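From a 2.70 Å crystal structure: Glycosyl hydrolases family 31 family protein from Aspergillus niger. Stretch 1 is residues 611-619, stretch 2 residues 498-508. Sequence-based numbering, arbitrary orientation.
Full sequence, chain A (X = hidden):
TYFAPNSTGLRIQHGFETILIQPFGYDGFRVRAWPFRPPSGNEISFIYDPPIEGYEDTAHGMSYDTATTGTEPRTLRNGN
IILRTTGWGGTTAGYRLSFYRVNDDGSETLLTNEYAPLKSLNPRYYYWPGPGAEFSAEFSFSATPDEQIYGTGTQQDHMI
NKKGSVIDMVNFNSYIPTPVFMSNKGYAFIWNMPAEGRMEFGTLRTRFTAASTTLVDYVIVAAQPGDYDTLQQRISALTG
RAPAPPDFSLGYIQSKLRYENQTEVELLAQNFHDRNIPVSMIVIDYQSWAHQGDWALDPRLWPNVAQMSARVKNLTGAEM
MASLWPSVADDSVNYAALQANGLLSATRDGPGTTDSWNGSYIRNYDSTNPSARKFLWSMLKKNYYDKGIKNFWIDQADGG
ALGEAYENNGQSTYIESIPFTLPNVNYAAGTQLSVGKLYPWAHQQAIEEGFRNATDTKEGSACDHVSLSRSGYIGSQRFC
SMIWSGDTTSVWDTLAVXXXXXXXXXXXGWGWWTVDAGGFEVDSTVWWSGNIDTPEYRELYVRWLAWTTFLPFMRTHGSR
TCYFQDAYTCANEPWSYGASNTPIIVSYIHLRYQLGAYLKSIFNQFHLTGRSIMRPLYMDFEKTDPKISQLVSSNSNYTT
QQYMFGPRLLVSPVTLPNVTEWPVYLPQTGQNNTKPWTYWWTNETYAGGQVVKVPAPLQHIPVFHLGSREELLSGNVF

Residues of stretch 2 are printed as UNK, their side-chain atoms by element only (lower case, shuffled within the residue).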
# COMPACT_ATOMS: atom_id res chain seq x y z
N ARG A 611 -22.87 38.81 -0.81
CA ARG A 611 -22.38 39.92 -1.62
C ARG A 611 -20.92 40.18 -1.27
O ARG A 611 -20.61 40.58 -0.14
CB ARG A 611 -23.23 41.17 -1.38
CG ARG A 611 -23.09 42.25 -2.42
CD ARG A 611 -23.45 41.71 -3.79
NE ARG A 611 -23.44 42.74 -4.81
CZ ARG A 611 -24.54 43.30 -5.31
NH1 ARG A 611 -25.73 42.92 -4.87
NH2 ARG A 611 -24.45 44.24 -6.24
N SER A 612 -20.02 39.94 -2.22
CA SER A 612 -18.59 40.02 -1.94
C SER A 612 -18.20 41.41 -1.46
O SER A 612 -18.65 42.42 -2.00
CB SER A 612 -17.78 39.64 -3.17
OG SER A 612 -18.12 38.35 -3.64
N ILE A 613 -17.35 41.45 -0.43
CA ILE A 613 -16.95 42.71 0.18
C ILE A 613 -15.90 43.39 -0.69
O ILE A 613 -16.17 44.43 -1.30
CB ILE A 613 -16.45 42.50 1.62
CG1 ILE A 613 -17.57 41.88 2.46
CG2 ILE A 613 -15.98 43.81 2.22
CD1 ILE A 613 -17.17 41.59 3.88
N MET A 614 -14.70 42.82 -0.76
CA MET A 614 -13.71 43.31 -1.72
C MET A 614 -13.89 42.53 -3.02
O MET A 614 -13.92 41.30 -3.02
CB MET A 614 -12.28 43.20 -1.18
CG MET A 614 -11.81 41.83 -0.76
SD MET A 614 -10.15 41.94 -0.05
CE MET A 614 -9.19 42.44 -1.48
N ARG A 615 -14.03 43.27 -4.12
CA ARG A 615 -14.62 42.74 -5.34
C ARG A 615 -13.66 42.86 -6.52
O ARG A 615 -13.28 43.98 -6.88
CB ARG A 615 -15.92 43.50 -5.64
CG ARG A 615 -16.93 43.45 -4.51
CD ARG A 615 -18.11 44.38 -4.74
NE ARG A 615 -18.89 44.01 -5.92
CZ ARG A 615 -19.77 43.02 -5.95
NH1 ARG A 615 -19.99 42.28 -4.87
NH2 ARG A 615 -20.43 42.76 -7.07
N PRO A 616 -13.26 41.75 -7.13
CA PRO A 616 -12.51 41.84 -8.39
C PRO A 616 -13.35 42.51 -9.46
O PRO A 616 -14.58 42.46 -9.45
CB PRO A 616 -12.21 40.38 -8.73
CG PRO A 616 -13.20 39.58 -7.94
CD PRO A 616 -13.42 40.36 -6.68
N LEU A 617 -12.65 43.15 -10.41
CA LEU A 617 -13.32 44.04 -11.36
C LEU A 617 -14.29 43.31 -12.29
O LEU A 617 -15.19 43.96 -12.83
CB LEU A 617 -12.28 44.79 -12.19
CG LEU A 617 -11.39 45.76 -11.41
CD1 LEU A 617 -10.46 46.52 -12.35
CD2 LEU A 617 -12.23 46.72 -10.58
N TYR A 618 -14.14 42.00 -12.48
CA TYR A 618 -15.05 41.30 -13.38
C TYR A 618 -16.45 41.17 -12.80
O TYR A 618 -17.41 40.96 -13.55
CB TYR A 618 -14.50 39.91 -13.73
CG TYR A 618 -14.25 38.99 -12.55
CD1 TYR A 618 -15.30 38.33 -11.92
CD2 TYR A 618 -12.96 38.75 -12.09
CE1 TYR A 618 -15.08 37.49 -10.85
CE2 TYR A 618 -12.73 37.90 -11.02
CZ TYR A 618 -13.80 37.28 -10.41
OH TYR A 618 -13.58 36.43 -9.34
N MET A 619 -16.60 41.30 -11.48
CA MET A 619 -17.92 41.10 -10.88
C MET A 619 -18.84 42.29 -11.13
O MET A 619 -20.07 42.13 -11.11
CB MET A 619 -17.78 40.86 -9.37
CG MET A 619 -17.26 39.48 -9.03
SD MET A 619 -17.72 38.97 -7.37
CE MET A 619 -16.99 40.30 -6.45
N UNK A 498 -0.40 40.44 -2.52
CA UNK A 498 -1.43 40.17 -1.52
C UNK A 498 -2.82 40.50 -2.04
O UNK A 498 -3.81 39.88 -1.61
c UNK A 498 0.34 39.12 0.58
o UNK A 498 -0.44 38.44 1.25
c UNK A 498 -1.16 40.97 -0.24
c UNK A 498 0.14 40.61 0.45
n UNK A 498 1.37 38.60 -0.06
N UNK A 499 -2.93 41.47 -2.95
CA UNK A 499 -4.24 41.90 -3.44
C UNK A 499 -4.93 40.75 -4.18
O UNK A 499 -6.10 40.45 -3.93
c UNK A 499 -3.32 44.22 -3.61
c UNK A 499 -5.48 43.65 -4.74
c UNK A 499 -4.11 43.14 -4.33
N UNK A 500 -4.20 40.10 -5.09
CA UNK A 500 -4.79 39.03 -5.88
C UNK A 500 -5.20 37.84 -5.01
O UNK A 500 -6.15 37.13 -5.33
c UNK A 500 -3.82 38.58 -6.97
N UNK A 501 -4.49 37.62 -3.90
CA UNK A 501 -4.86 36.54 -2.98
C UNK A 501 -6.21 36.81 -2.33
O UNK A 501 -7.04 35.91 -2.21
o UNK A 501 -4.00 35.18 -1.16
c UNK A 501 -3.77 36.35 -1.93
N UNK A 502 -6.43 38.05 -1.89
CA UNK A 502 -7.72 38.40 -1.30
C UNK A 502 -8.85 38.40 -2.30
O UNK A 502 -10.01 38.15 -1.94
N UNK A 503 -8.55 38.68 -3.57
CA UNK A 503 -9.58 38.62 -4.60
C UNK A 503 -9.95 37.18 -4.92
O UNK A 503 -11.12 36.89 -5.20
c UNK A 503 -8.29 41.49 -6.90
c UNK A 503 -10.11 41.54 -5.18
c UNK A 503 -9.11 39.36 -5.85
c UNK A 503 -8.84 40.85 -5.64
N UNK A 504 -8.98 36.27 -4.88
CA UNK A 504 -9.28 34.86 -5.07
C UNK A 504 -10.11 34.31 -3.91
O UNK A 504 -11.00 33.48 -4.11
o UNK A 504 -7.28 34.45 -6.39
c UNK A 504 -7.99 34.06 -5.23
N UNK A 505 -9.82 34.77 -2.69
CA UNK A 505 -10.61 34.35 -1.53
C UNK A 505 -12.06 34.80 -1.66
O UNK A 505 -12.98 34.09 -1.23
c UNK A 505 -9.99 34.90 -0.25
N UNK A 506 -12.29 35.98 -2.24
CA UNK A 506 -13.65 36.46 -2.42
C UNK A 506 -14.43 35.55 -3.36
O UNK A 506 -15.62 35.27 -3.13
c UNK A 506 -13.64 37.89 -2.94
N UNK A 507 -13.79 35.07 -4.43
CA UNK A 507 -14.46 34.15 -5.35
C UNK A 507 -14.68 32.78 -4.74
O UNK A 507 -15.54 32.03 -5.22
c UNK A 507 -13.65 34.03 -6.64
N UNK A 508 -13.92 32.42 -3.70
CA UNK A 508 -14.14 31.17 -2.99
C UNK A 508 -15.28 31.26 -1.99
O UNK A 508 -15.78 30.22 -1.53
c UNK A 508 -12.89 29.27 -1.88
o UNK A 508 -11.73 30.95 -3.15
c UNK A 508 -12.84 30.74 -2.28
O HOH W 1 -11.29 36.13 -7.90
O HOH W 2 -16.81 37.13 -1.21

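Position 498 carries five side-chain atoms, three carbons in a row with the third bearing one oxygen and one nitrogen. That terminal amide on a two-methylene arm identifies Gln498. Its nearest side-chain atom, Gln498 CB, is 8.3 Å from Met614 CE, and both amide atoms are hydrogen-bonded elsewhere in the structure.

Position 499 has three carbons, one carrying the other two, so the chain forks at CB without a heteroatom: Val499. Its nearest side-chain atom, Val499 CG1, is 5.1 Å from Met614 CE, and Val499 O is nearer, 4.4 Å from the same CE.

A single carbon at position 500, pointing away from stretch 1, makes it Ala500. Position 501 adds one oxygen to one carbon, a primary hydroxyl, and therefore is Ser501; it too points away.

No side-chain atom follows the backbone at position 502, which defines Gly502. The bare backbone leaves room for a methionine tip: Met614 CE lies 4.1 Å from Gly502 C, and an ideal CB built here would sit 3.2 Å from Met614 CE, a tight fit.

Position 503 has four carbons, forked at the second, with no heteroatom. This is the leucine pattern, distinct from a fork at the first carbon, and gives Leu503. Its CA-to-CB bond runs sideways, but the end comes nearer: CD2 is 3.8 Å from Pro616 CD and 3.9 Å from Met614 CE. With chi1 in m and chi2 in t, this one methyl meets both residues.

Position 504 again has one carbon and then one oxygen, hence Ser504, directed away from stretch 1. Position 505 has one carbon, CB, whose nearest atom on stretch 1 is Met614 SD at 7.0 Å; it is Ala505.

Position 506 also has a single carbon, but it points toward stretch 1 and lies 3.4 Å from Met614 O. One carbon alone means Ala506, and Ala506 CA lies 6.1 Å from Ser612 CA, so a small side chain accompanies a close backbone approach.

The lone carbon of position 507 identifies Ala507; its CB is 3.6 Å from Tyr618 OH. At position 508 one carbon carries an oxygen and a second carbon, the branched hydroxyl of Thr508. Its OG1 donates to Ser504 O at 2.8 Å, one turn back along the helix, and the side chain does not reach stretch 1.

The contact works by packing, supplemented by water. The two stretches bury 359 Å² in sum, yet no direct hydrogen bond crosses between them. Met614, Pro616, Leu503 and Ala506 form the apolar centre, consistent with i to i+3 spacing on one helical face. Polar groups are linked indirectly: water 1 donates to Leu503 O at 2.8 Å and is hydrogen-bonded to Tyr618 OH at 2.7 Å, while water 2 donates to Ala506 O at 2.9 Å and is hydrogen-bonded to Ser612 OG at 3.0 Å. Ser612 OG and Ala506 O are themselves 4.0 Å apart, so the second water bridges a gap too long for a direct bond.

Stretch 2, residues 498-508: QVASGLSAAAT
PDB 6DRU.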